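Local structure of transcriptional regulator, badm/rrf2 family (Thermincola potens, 4CIC) at the interface of chains A and B. The protein regulates iron-sulfur cluster biogenesis as an Rrf2-family transcription regulator, probably binding DNA through a helix-turn-helix motif. Residues are numbered along the deposited sequence; one frame, centred on the assembly and turned at random. Chains: chain A/B, Transcriptional regulator, badm/rrf2 family.

Contact 1: the interface of chains A and B. Residues chain A 12, 15-16, 19, 136; chain B 112-113, 117.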
ATOM      1  N   HIS A  12     -10.819  -0.676   6.129  1.00 21.96           N
ATOM      2  CA  HIS A  12     -10.905  -1.770   7.054  1.00 23.61           C
ATOM      3  C   HIS A  12     -12.363  -2.008   7.417  1.00 21.32           C
ATOM      4  O   HIS A  12     -12.853  -3.149   7.352  1.00 23.84           O
ATOM      5  CB  HIS A  12     -10.051  -1.549   8.299  1.00 29.34           C
ATOM      6  CG  HIS A  12      -9.984  -2.756   9.171  1.00 37.62           C
ATOM      7  ND1 HIS A  12      -9.402  -3.937   8.758  1.00 35.99           N
ATOM      8  CD2 HIS A  12     -10.476  -2.997  10.411  1.00 37.30           C
ATOM      9  CE1 HIS A  12      -9.526  -4.847   9.709  1.00 38.69           C
ATOM     10  NE2 HIS A  12     -10.167  -4.298  10.728  1.00 40.81           N
ATOM     11  N   VAL A  15     -14.566  -3.315   4.278  1.00 18.77           N
ATOM     12  CA  VAL A  15     -14.393  -4.739   4.033  1.00 18.00           C
ATOM     13  C   VAL A  15     -14.961  -5.574   5.173  1.00 20.27           C
ATOM     14  O   VAL A  15     -15.608  -6.588   4.906  1.00 20.45           O
ATOM     15  CB  VAL A  15     -12.918  -5.079   3.742  1.00 20.57           C
ATOM     16  CG1 VAL A  15     -12.731  -6.588   3.548  1.00 23.73           C
ATOM     17  CG2 VAL A  15     -12.489  -4.332   2.495  1.00 21.30           C
ATOM     18  N   GLN A  16     -14.750  -5.166   6.425  1.00 18.64           N
ATOM     19  CA  GLN A  16     -15.337  -5.928   7.538  1.00 20.96           C
ATOM     20  C   GLN A  16     -16.849  -6.012   7.415  1.00 20.17           C
ATOM     21  O   GLN A  16     -17.436  -7.064   7.666  1.00 21.95           O
ATOM     22  CB  GLN A  16     -15.020  -5.309   8.900  1.00 21.40           C
ATOM     23  CG  GLN A  16     -13.647  -5.637   9.433  1.00 29.31           C
ATOM     24  CD  GLN A  16     -13.471  -5.120  10.852  1.00 42.75           C
ATOM     25  OE1 GLN A  16     -13.136  -3.956  11.062  1.00 56.34           O
ATOM     26  NE2 GLN A  16     -13.711  -5.980  11.827  1.00 42.90           N
ATOM     27  N   PHE A  19     -17.893  -8.228   4.533  1.00 15.47           N
ATOM     28  CA  PHE A  19     -17.653  -9.630   4.851  1.00 16.96           C
ATOM     29  C   PHE A  19     -18.717 -10.155   5.822  1.00 22.33           C
ATOM     30  O   PHE A  19     -19.193 -11.285   5.688  1.00 20.26           O
ATOM     31  CB  PHE A  19     -16.238  -9.877   5.389  1.00 20.92           C
ATOM     32  CG  PHE A  19     -15.966 -11.325   5.669  1.00 18.18           C
ATOM     33  CD1 PHE A  19     -15.937 -12.250   4.631  1.00 21.29           C
ATOM     34  CD2 PHE A  19     -15.793 -11.770   6.963  1.00 22.55           C
ATOM     35  CE1 PHE A  19     -15.727 -13.613   4.891  1.00 19.48           C
ATOM     36  CE2 PHE A  19     -15.591 -13.117   7.228  1.00 32.78           C
ATOM     37  CZ  PHE A  19     -15.540 -14.036   6.181  1.00 24.83           C
ATOM     38  N   MET A 136     -12.995 -15.210   0.740  1.00 19.16           N
ATOM     39  CA  MET A 136     -12.887 -14.903   2.161  1.00 18.92           C
ATOM     40  C   MET A 136     -13.791 -15.831   2.998  1.00 19.50           C
ATOM     41  O   MET A 136     -13.383 -16.317   4.058  1.00 20.98           O
ATOM     42  CB  MET A 136     -13.201 -13.420   2.408  1.00 19.41           C
ATOM     43  CG  MET A 136     -12.117 -12.443   1.826  1.00 18.77           C
ATOM     44  SD  MET A 136     -12.654 -10.745   2.028  1.00 21.19           S
ATOM     45  CE  MET A 136     -12.502 -10.496   3.790  1.00 19.88           C
TER
ATOM     46  N   VAL B 112     -10.321 -12.660   8.976  1.00 23.45           N
ATOM     47  CA  VAL B 112     -10.004 -12.888   7.571  0.60 21.23           C
ATOM     48  C   VAL B 112      -9.731 -11.565   6.865  1.00 22.97           C
ATOM     49  O   VAL B 112      -8.937 -11.522   5.936  1.00 22.87           O
ATOM     50  CB  VAL B 112     -11.130 -13.646   6.843  0.60 26.62           C
ATOM     51  CG1 VAL B 112     -12.372 -12.818   6.838  0.60 29.42           C
ATOM     52  CG2 VAL B 112     -10.709 -14.002   5.417  0.60 22.73           C
ATOM     53  N   THR B 113     -10.381 -10.478   7.305  1.00 19.35           N
ATOM     54  CA  THR B 113     -10.131  -9.159   6.700  0.63 18.77           C
ATOM     55  C   THR B 113      -8.680  -8.738   6.922  1.00 21.70           C
ATOM     56  O   THR B 113      -8.014  -8.253   6.001  1.00 21.75           O
ATOM     57  CB  THR B 113     -11.083  -8.072   7.250  0.63 24.58           C
ATOM     58  OG1 THR B 113     -12.430  -8.405   6.900  0.63 23.83           O
ATOM     59  CG2 THR B 113     -10.750  -6.691   6.668  0.63 18.61           C
ATOM     60  N   TRP B 117      -5.238  -7.826   4.298  1.00 18.04           N
ATOM     61  CA  TRP B 117      -4.255  -6.735   4.333  1.00 15.74           C
ATOM     62  C   TRP B 117      -2.847  -7.279   4.466  1.00 19.79           C
ATOM     63  O   TRP B 117      -1.913  -6.673   3.964  1.00 19.67           O
ATOM     64  CB  TRP B 117      -4.510  -5.720   5.452  1.00 19.02           C
ATOM     65  CG  TRP B 117      -5.903  -5.197   5.497  1.00 20.00           C
ATOM     66  CD1 TRP B 117      -6.689  -5.106   6.605  1.00 26.61           C
ATOM     67  CD2 TRP B 117      -6.684  -4.690   4.407  1.00 24.07           C
ATOM     68  NE1 TRP B 117      -7.918  -4.580   6.278  1.00 23.70           N
ATOM     69  CE2 TRP B 117      -7.954  -4.344   4.932  1.00 22.28           C
ATOM     70  CE3 TRP B 117      -6.455  -4.527   3.042  1.00 34.11           C
ATOM     71  CZ2 TRP B 117      -8.966  -3.797   4.146  1.00 28.70           C
ATOM     72  CZ3 TRP B 117      -7.475  -4.000   2.256  1.00 44.46           C
ATOM     73  CH2 TRP B 117      -8.715  -3.645   2.814  1.00 34.95           C
TER
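A:His12, A:Val15, A:Gln16 and A:Phe19 lie along helix 9-23 of chain A and meet B:Val112 and B:Thr113 in the first turn of helix 112-129 of chain B and B:Trp117 one turn on, all in regular helical backbone geometry. A:Met136, from helix 133-143, packs against the same start of the chain B helix. The site is one part of a two-fold symmetric helix-packing interface, of the kind by which Rrf2-family regulators dimerise.

A polar link is the hydrogen bond from the indole NE1 of B:Trp117 to the imidazole ND1 of A:His12, 3.0 Å long. It is fairly straight, 153° at the hydrogen. Each ring meets the other at its edge, and each partner atom lies in or close to the other ring's plane. The bond therefore uses the in-plane acceptor side of ND1, which would suit a tautomer with its hydrogen on NE2. Within chain A, CG of A:Gln16 lies over one face of the imidazole.

B:Thr113 has the largest area hidden by the partner among the residues of this patch, 69 Å². Its methyl CG2 packs on CG1 of A:Val15 at 3.7 Å and also reaches the rim of the A:His12 ring. Its hydroxyl OG1 is turned toward CG of A:Gln16 and the methyl CE of A:Met136. The second branch of A:Val15, CG2, touches the six-membered ring of B:Trp117 at CH2, 3.8 Å away.

At the other end, B:Val112 puts CG1 over the face of A:Phe19, 3.5 Å from the ring centroid. This CH-pi contact is displaced toward the CE2 and CZ rim. CG1 of B:Val112 stands between its own backbone N and carbonyl carbon (chi1 63°), which leaves CG2 to face A:Met136. The A:Met136 chain bends at chi3 (71°), and its CE lies 3.8 Å from CG1 of B:Val112.

Contact 2: the interface of chains A and B. Residues chain A 80, 127-128, 131; chain B 116-117, 119-120.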
ATOM      1  N   VAL A  80     -12.643  -7.762  -3.467  1.00 19.89           N
ATOM      2  CA  VAL A  80     -12.304  -6.811  -2.420  1.00 18.34           C
ATOM      3  C   VAL A  80     -11.955  -5.469  -3.070  1.00 17.68           C
ATOM      4  O   VAL A  80     -12.308  -4.403  -2.564  1.00 20.63           O
ATOM      5  CB  VAL A  80     -11.145  -7.310  -1.541  1.00 20.01           C
ATOM      6  CG1 VAL A  80     -10.762  -6.252  -0.539  1.00 19.97           C
ATOM      7  CG2 VAL A  80     -11.586  -8.575  -0.799  1.00 25.22           C
ATOM      8  N   VAL A 127      -3.595  -7.955  -6.085  1.00 25.98           N
ATOM      9  CA  VAL A 127      -3.990  -8.767  -4.933  1.00 24.70           C
ATOM     10  C   VAL A 127      -5.465  -8.575  -4.640  1.00 25.23           C
ATOM     11  O   VAL A 127      -6.209  -9.563  -4.509  1.00 23.77           O
ATOM     12  CB  VAL A 127      -3.187  -8.425  -3.655  1.00 27.94           C
ATOM     13  CG1 VAL A 127      -3.765  -9.165  -2.443  1.00 29.10           C
ATOM     14  CG2 VAL A 127      -1.712  -8.778  -3.841  1.00 31.44           C
ATOM     15  N   LEU A 128      -5.916  -7.323  -4.583  1.00 20.45           N
ATOM     16  CA  LEU A 128      -7.297  -7.071  -4.142  1.00 20.78           C
ATOM     17  C   LEU A 128      -8.327  -7.488  -5.187  1.00 22.80           C
ATOM     18  O   LEU A 128      -9.494  -7.755  -4.864  1.00 22.08           O
ATOM     19  CB  LEU A 128      -7.507  -5.624  -3.720  1.00 19.93           C
ATOM     20  CG  LEU A 128      -6.639  -5.183  -2.524  1.00 18.18           C
ATOM     21  CD1 LEU A 128      -6.876  -3.735  -2.208  1.00 27.24           C
ATOM     22  CD2 LEU A 128      -6.945  -6.064  -1.314  1.00 23.29           C
ATOM     23  N   ILE A 131      -9.073 -11.536  -4.911  1.00 21.24           N
ATOM     24  CA  ILE A 131      -9.790 -12.090  -3.754  1.00 20.11           C
ATOM     25  C   ILE A 131     -11.236 -11.643  -3.791  1.00 19.40           C
ATOM     26  O   ILE A 131     -11.518 -10.449  -3.850  1.00 21.54           O
ATOM     27  CB  ILE A 131      -9.156 -11.584  -2.434  1.00 24.49           C
ATOM     28  CG1 ILE A 131      -7.707 -12.064  -2.333  1.00 23.95           C
ATOM     29  CG2 ILE A 131      -9.948 -12.056  -1.216  1.00 22.67           C
ATOM     30  CD1 ILE A 131      -6.875 -11.301  -1.308  1.00 27.40           C
TER
ATOM     31  N   VAL B 116      -6.347 -10.391   4.537  1.00 19.53           N
ATOM     32  CA  VAL B 116      -6.294  -9.743   3.226  1.00 21.86           C
ATOM     33  C   VAL B 116      -5.248  -8.637   3.243  1.00 20.67           C
ATOM     34  O   VAL B 116      -4.426  -8.534   2.317  1.00 21.47           O
ATOM     35  CB  VAL B 116      -7.642  -9.140   2.813  1.00 23.25           C
ATOM     36  CG1 VAL B 116      -7.526  -8.486   1.467  1.00 24.80           C
ATOM     37  CG2 VAL B 116      -8.703 -10.225   2.728  1.00 23.22           C
ATOM     38  N   TRP B 117      -5.238  -7.826   4.298  1.00 18.04           N
ATOM     39  CA  TRP B 117      -4.255  -6.735   4.333  1.00 15.74           C
ATOM     40  C   TRP B 117      -2.847  -7.279   4.466  1.00 19.79           C
ATOM     41  O   TRP B 117      -1.913  -6.673   3.964  1.00 19.67           O
ATOM     42  CB  TRP B 117      -4.510  -5.720   5.452  1.00 19.02           C
ATOM     43  CG  TRP B 117      -5.903  -5.197   5.497  1.00 20.00           C
ATOM     44  CD1 TRP B 117      -6.689  -5.106   6.605  1.00 26.61           C
ATOM     45  CD2 TRP B 117      -6.684  -4.690   4.407  1.00 24.07           C
ATOM     46  NE1 TRP B 117      -7.918  -4.580   6.278  1.00 23.70           N
ATOM     47  CE2 TRP B 117      -7.954  -4.344   4.932  1.00 22.28           C
ATOM     48  CE3 TRP B 117      -6.455  -4.527   3.042  1.00 34.11           C
ATOM     49  CZ2 TRP B 117      -8.966  -3.797   4.146  1.00 28.70           C
ATOM     50  CZ3 TRP B 117      -7.475  -4.000   2.256  1.00 44.46           C
ATOM     51  CH2 TRP B 117      -8.715  -3.645   2.814  1.00 34.95           C
ATOM     52  N   LYS B 119      -1.784  -9.895   3.049  1.00 23.15           N
ATOM     53  CA  LYS B 119      -1.434 -10.259   1.676  1.00 24.90           C
ATOM     54  C   LYS B 119      -1.047  -9.032   0.856  1.00 26.17           C
ATOM     55  O   LYS B 119      -0.105  -9.088   0.047  1.00 27.78           O
ATOM     56  CB  LYS B 119      -2.578 -11.017   1.002  1.00 28.58           C
ATOM     57  CG  LYS B 119      -2.775 -12.422   1.529  1.00 37.99           C
ATOM     58  CD  LYS B 119      -4.006 -13.033   0.889  1.00 50.50           C
ATOM     59  CE  LYS B 119      -4.278 -14.430   1.394  1.00 57.15           C
ATOM     60  NZ  LYS B 119      -5.458 -14.997   0.688  1.00 51.58           N
ATOM     61  N   VAL B 120      -1.751  -7.921   1.066  1.00 22.34           N
ATOM     62  CA  VAL B 120      -1.369  -6.651   0.429  1.00 21.23           C
ATOM     63  C   VAL B 120       0.032  -6.245   0.871  1.00 22.40           C
ATOM     64  O   VAL B 120       0.886  -5.874   0.037  1.00 22.59           O
ATOM     65  CB  VAL B 120      -2.376  -5.528   0.756  1.00 20.24           C
ATOM     66  CG1 VAL B 120      -1.873  -4.172   0.272  1.00 25.24           C
ATOM     67  CG2 VAL B 120      -3.741  -5.846   0.100  1.00 21.17           C
TER
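A:Leu128 presses its CD2 methyl between B:Val116 and B:Val120, residues one turn apart on helix 112-129 of chain B. CD2 of A:Leu128 lies 3.5 Å from CG2 of B:Val120. The same methyl is 3.7 Å from CG1 of B:Val116. The A:Leu128 and B:Val120 side chains meet at about a right angle. CG1 of B:Val116 points anti to its backbone nitrogen (chi1 180°), a setting that brings it to both A:Leu128 and A:Ile131.

A:Ile131 follows the C-terminal end of helix 112-129 in chain A. Its CD1 methyl touches CG1 of B:Val116 at 4.0 Å, the two side chains passing in opposite directions. CD1 also meets the aliphatic part of B:Lys119 at CD. The lysine chain is extended beyond CG and offers CB and CD as apolar surface. Near its base, CB of B:Lys119 lies 4.1 Å from CG1 of A:Val127.

Further out, A:Val80 opens helix 80-87 and borders the patch on the chain A side. Its contact with B:Val116 is loose, 4.4 Å between the two CG1 atoms. The patch is mainly apolar packing where the two helices 112-129 run roughly antiparallel, with A:Ile131 and A:Val80 beside them. B:Trp117 flanks it with the benzene part of its indole, where CZ3 comes to 4.2 Å from CD2 of A:Leu128.

The C-alpha centres of contact 1 and contact 2 are about 9 Å apart, and both use the first half of helix 112-129 of chain B. B:Trp117 belongs to each. Chain A supplies different elements: helices 9-23 and 133-143 in contact 1, and mainly the end of its own helix 112-129 in contact 2. The chain B helix therefore packs against several parts of the partner subunit at once. Two-fold symmetry repeats both contacts with the chains exchanged. This reciprocal packing of the long helices probably supports a dimer suited to holding two DNA-binding domains in fixed relation.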